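Local coordinates for LPP20 lipofamily protein (Helicobacter pylori R046Wa, PDB 4KZS), which is of unknown function but is a secreted member of the LPP20 lipoprotein family, probably associated with the outer membrane and possibly linked to the Tol-Pal system, at residues A116-F121 with E165-I170; S122-K127 with K138-L143. One frame throughout, in Å; residues are numbered along the deposited sequence.

Interaction 1 of 2, residues A116-F121 with E165-I170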
# COMPACT_ATOMS: atom_id res chain seq x y z
N ALA A 116 3.84 -13.31 5.70
CA ALA A 116 3.59 -13.24 4.28
C ALA A 116 3.94 -11.86 3.79
O ALA A 116 4.47 -11.71 2.70
CB ALA A 116 2.13 -13.55 3.97
N LEU A 117 3.67 -10.85 4.61
CA LEU A 117 4.08 -9.49 4.26
C LEU A 117 5.62 -9.36 4.22
O LEU A 117 6.13 -8.72 3.30
CB LEU A 117 3.46 -8.44 5.19
CG LEU A 117 1.94 -8.34 4.95
CD1 LEU A 117 1.25 -7.65 6.11
CD2 LEU A 117 1.61 -7.65 3.65
N TYR A 118 6.33 -9.98 5.17
CA TYR A 118 7.79 -9.86 5.31
C TYR A 118 8.40 -10.41 4.05
O TYR A 118 9.07 -9.71 3.30
CB TYR A 118 8.24 -10.75 6.44
CG TYR A 118 9.42 -10.31 7.30
CD1 TYR A 118 10.74 -10.39 6.84
CD2 TYR A 118 9.21 -9.93 8.62
CE1 TYR A 118 11.81 -10.04 7.66
CE2 TYR A 118 10.26 -9.58 9.47
CZ TYR A 118 11.56 -9.63 8.98
OH TYR A 118 12.58 -9.28 9.84
N GLY A 119 8.10 -11.67 3.78
CA GLY A 119 8.65 -12.32 2.62
C GLY A 119 8.04 -11.87 1.30
O GLY A 119 8.30 -12.44 0.24
N GLN A 120 7.19 -10.86 1.33
CA GLN A 120 6.74 -10.34 0.07
C GLN A 120 7.60 -9.13 -0.25
O GLN A 120 7.63 -8.67 -1.39
CB GLN A 120 5.30 -9.90 0.16
CG GLN A 120 4.77 -9.51 -1.18
CD GLN A 120 3.33 -9.13 -1.12
OE1 GLN A 120 2.59 -9.63 -0.27
NE2 GLN A 120 2.92 -8.22 -2.01
N PHE A 121 8.28 -8.60 0.78
CA PHE A 121 9.00 -7.35 0.70
C PHE A 121 10.28 -7.66 0.00
O PHE A 121 10.67 -6.96 -0.93
CB PHE A 121 9.32 -6.80 2.09
CG PHE A 121 9.63 -5.32 2.12
CD1 PHE A 121 8.61 -4.38 1.95
CD2 PHE A 121 10.92 -4.85 2.34
CE1 PHE A 121 8.87 -3.02 2.00
CE2 PHE A 121 11.19 -3.49 2.40
CZ PHE A 121 10.16 -2.57 2.23
N GLU A 165 12.65 -2.59 11.26
CA GLU A 165 13.67 -1.53 11.21
C GLU A 165 14.59 -1.64 10.00
O GLU A 165 14.94 -0.64 9.38
CB GLU A 165 14.51 -1.53 12.48
CG GLU A 165 15.86 -0.83 12.32
CD GLU A 165 16.43 -0.30 13.62
OE1 GLU A 165 17.62 0.09 13.62
OE2 GLU A 165 15.68 -0.28 14.63
N ASN A 166 14.96 -2.86 9.67
CA ASN A 166 15.89 -3.07 8.59
C ASN A 166 15.27 -2.79 7.27
O ASN A 166 15.91 -2.25 6.38
CB ASN A 166 16.36 -4.50 8.59
CG ASN A 166 17.84 -4.59 8.37
OD1 ASN A 166 18.30 -4.52 7.23
ND2 ASN A 166 18.61 -4.71 9.48
N TYR A 167 14.02 -3.19 7.14
CA TYR A 167 13.31 -3.02 5.91
C TYR A 167 13.02 -1.57 5.72
O TYR A 167 13.11 -1.05 4.62
CB TYR A 167 12.02 -3.77 5.97
CG TYR A 167 12.12 -5.19 5.51
CD1 TYR A 167 12.89 -5.53 4.41
CD2 TYR A 167 11.40 -6.19 6.14
CE1 TYR A 167 12.96 -6.84 3.96
CE2 TYR A 167 11.45 -7.49 5.70
CZ TYR A 167 12.24 -7.82 4.62
OH TYR A 167 12.30 -9.12 4.16
N GLU A 168 12.66 -0.91 6.80
CA GLU A 168 12.41 0.50 6.73
C GLU A 168 13.63 1.19 6.11
O GLU A 168 13.52 1.78 5.05
CB GLU A 168 12.08 1.02 8.11
CG GLU A 168 10.69 0.62 8.55
CD GLU A 168 9.61 1.55 8.03
OE1 GLU A 168 8.42 1.28 8.25
OE2 GLU A 168 9.93 2.57 7.41
N LYS A 169 14.78 1.06 6.75
CA LYS A 169 16.04 1.52 6.14
C LYS A 169 16.05 1.30 4.65
O LYS A 169 16.03 2.24 3.88
CB LYS A 169 17.26 0.87 6.79
CG LYS A 169 18.58 1.40 6.25
CD LYS A 169 18.81 2.86 6.67
CE LYS A 169 20.13 3.39 6.12
NZ LYS A 169 20.53 4.74 6.58
N ILE A 170 16.04 0.05 4.23
CA ILE A 170 16.05 -0.25 2.79
C ILE A 170 15.01 0.55 1.99
O ILE A 170 15.18 0.79 0.81
CB ILE A 170 15.80 -1.73 2.59
CG1 ILE A 170 16.96 -2.51 3.18
CG2 ILE A 170 15.55 -2.07 1.13
CD1 ILE A 170 16.59 -3.95 3.47
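Tyr167 of helix 165-172 pushes its ring between Tyr118 and Phe121, two aromatic residues one turn apart near the end of helix 103-121. It uses a different part of its ring on each. The edge of Tyr167 is presented to a face of the Tyr118 ring, in an offset edge-to-face pair with centroids 4.9 Å apart and planes inclined at 67°. Toward Phe121 the roles are reversed: Tyr167 offers a face, and the edge of Phe121 is turned to it at a centroid distance of 4.5 Å and an interplanar angle of 62°. Phe121 CB adds a CH-pi contact, lying over the face of the Tyr167 ring at 4.1 Å from its centroid.

The Phe121 side chain, its CG placed beside the carbonyl carbon (chi1 -160°), slides past Tyr167 in the opposite direction. The hydroxyl end of Tyr167 reaches beyond the Phe121 ring, beside the Tyr118 ring, to the backbone of the other helix, where its OH lies 3.4 Å from Tyr118 O, the carbonyl that accepts the backbone bond from Phe121 N. Farther out, the Tyr118 hydroxyl makes a weak hydrogen bond with Ser163 O, just ahead of the second helix, and Phe121 is backed by Met140, Leu143 and Leu144 of helix 135-157. Phe121 thereby joins the cluster to the interior of the helical middle region, while the tyrosines remain partly exposed. Cohesion between the two helices here comes from packing of inclined rings, with C-H edges directed at pi faces.

Interaction 2 of 2, residues S122-K127 with K138-L143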
# COMPACT_ATOMS: atom_id res chain seq x y z
N SER A 122 10.92 -8.74 0.46
CA SER A 122 12.17 -9.21 -0.12
C SER A 122 12.07 -9.33 -1.63
O SER A 122 13.03 -9.06 -2.34
CB SER A 122 12.59 -10.52 0.51
OG SER A 122 11.51 -11.43 0.39
N THR A 123 10.88 -9.68 -2.13
CA THR A 123 10.65 -9.78 -3.58
C THR A 123 10.33 -8.43 -4.25
O THR A 123 9.86 -8.37 -5.40
CB THR A 123 9.56 -10.83 -3.93
OG1 THR A 123 8.26 -10.21 -3.98
CG2 THR A 123 9.60 -12.01 -2.96
N LEU A 124 10.58 -7.35 -3.52
CA LEU A 124 10.29 -6.01 -4.02
C LEU A 124 11.51 -5.10 -3.99
O LEU A 124 11.48 -4.04 -4.60
CB LEU A 124 9.15 -5.40 -3.22
CG LEU A 124 7.76 -5.71 -3.74
CD1 LEU A 124 6.73 -5.08 -2.82
CD2 LEU A 124 7.63 -5.19 -5.16
N MET A 125 12.57 -5.53 -3.31
CA MET A 125 13.80 -4.74 -3.14
C MET A 125 14.55 -4.36 -4.43
O MET A 125 14.04 -4.62 -5.52
CB MET A 125 14.71 -5.51 -2.22
CG MET A 125 14.11 -5.68 -0.86
SD MET A 125 15.32 -6.49 0.17
CE MET A 125 15.36 -8.15 -0.54
N PRO A 126 15.76 -3.73 -4.31
CA PRO A 126 16.57 -3.32 -5.46
C PRO A 126 16.47 -4.20 -6.72
O PRO A 126 15.91 -3.75 -7.72
CB PRO A 126 17.98 -3.33 -4.88
CG PRO A 126 17.78 -2.88 -3.47
CD PRO A 126 16.38 -3.26 -3.06
N LYS A 127 17.03 -5.41 -6.66
CA LYS A 127 17.00 -6.37 -7.79
C LYS A 127 18.04 -6.02 -8.88
O LYS A 127 19.21 -5.76 -8.57
CB LYS A 127 15.60 -6.44 -8.42
CG LYS A 127 14.64 -7.42 -7.76
CD LYS A 127 14.59 -7.30 -6.24
CE LYS A 127 13.39 -8.03 -5.67
NZ LYS A 127 13.34 -9.46 -6.07
N LYS A 138 5.50 2.22 -4.12
CA LYS A 138 4.17 2.23 -3.52
C LYS A 138 3.87 0.89 -2.84
O LYS A 138 3.31 0.84 -1.76
CB LYS A 138 3.12 2.49 -4.59
CG LYS A 138 1.68 2.49 -4.08
CD LYS A 138 1.44 3.62 -3.08
CE LYS A 138 -0.03 3.83 -2.72
NZ LYS A 138 -0.18 5.29 -2.39
N SER A 139 4.27 -0.20 -3.48
CA SER A 139 4.00 -1.49 -2.92
C SER A 139 4.81 -1.63 -1.65
O SER A 139 4.23 -1.93 -0.61
CB SER A 139 4.23 -2.64 -3.93
OG SER A 139 3.19 -2.64 -4.94
N MET A 140 6.11 -1.34 -1.68
CA MET A 140 6.89 -1.42 -0.43
C MET A 140 6.27 -0.57 0.67
O MET A 140 6.22 -0.99 1.87
CB MET A 140 8.32 -1.02 -0.62
CG MET A 140 9.02 -1.91 -1.62
SD MET A 140 10.77 -1.51 -1.91
CE MET A 140 11.47 -1.73 -0.30
N GLY A 141 5.80 0.62 0.29
CA GLY A 141 5.15 1.50 1.26
C GLY A 141 3.94 0.83 1.90
O GLY A 141 3.80 0.79 3.14
N ASP A 142 3.08 0.27 1.05
CA ASP A 142 1.91 -0.48 1.54
C ASP A 142 2.21 -1.64 2.51
O ASP A 142 1.54 -1.74 3.57
CB ASP A 142 1.06 -0.93 0.37
CG ASP A 142 0.57 0.23 -0.48
OD1 ASP A 142 0.19 1.26 0.12
OD2 ASP A 142 0.56 0.12 -1.74
N LEU A 143 3.18 -2.50 2.16
CA LEU A 143 3.50 -3.64 2.99
C LEU A 143 3.86 -3.15 4.40
O LEU A 143 3.29 -3.62 5.42
CB LEU A 143 4.65 -4.46 2.37
CG LEU A 143 4.53 -4.97 0.92
CD1 LEU A 143 5.64 -5.95 0.64
CD2 LEU A 143 3.20 -5.64 0.59
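The peptide carbonyl of Leu124 is the flat group that meets the opposing helix: Met140 SD stands above its plane, over the oxygen rather than beyond its end, with 3.8 Å between Leu124 O and Met140 SD. No aromatic ring takes part across this contact, and the remainder is aliphatic. Leu124 CB packs against Met140 CG at 3.8 Å, where the two backbones are nearest, their CA atoms being 6.7 Å apart. Leu124 has CD1 anti to CA (chi2 178°), which carries this methyl forward to the helix surface. There it rests against Ser139 CB and against Leu143 CD1, each 3.7 Å from Leu124 CD1. One branch of the leucine thus touches two residues that follow each other by a turn along helix 135-157, and Met140 CG is close to the same methyl.

The contact lies in the helical middle region, probably the three-helix bundle of this protein, at the point where the chain leaves helix 103-121 and prepares to turn back into helix 135-157. The link begins with a polar tie: Thr123 OG1 is hydrogen-bonded to Gln120 O.

Ser139 meets Leu124 through its methylene, while its hydroxyl is engaged elsewhere, in a weak hydrogen bond with Gln135 O one turn earlier. Met140 holds CG anti to its own carbonyl carbon (chi1 -60°), the setting in which CG reaches Leu124, and its side chain also packs on Tyr171 of helix 165-172. Leu143, buried, also touches Leu117 and Gln120 of helix 103-121.

How the interactions relate
From the N terminus, helix 103-121 supplies the first segment of interaction 1, and the chain runs directly into 122-127, the first segment of interaction 2. Interaction 2 closes the shorter loop, between this link and the early turns of helix 135-157. Only after that helix does the chain reach 165-170, which closes the longer loop of interaction 1, so interaction 2 is nested within interaction 1. The two centres lie about 8 Å apart. They are joined by packing of Phe121 on Met140 and Leu143, with Gln120 NE2 also 3.7 Å from Leu143 CD2. Together they tie helices 103-121, 135-157 and 165-172 where the end of helix 103-121 meets the start of helix 135-157.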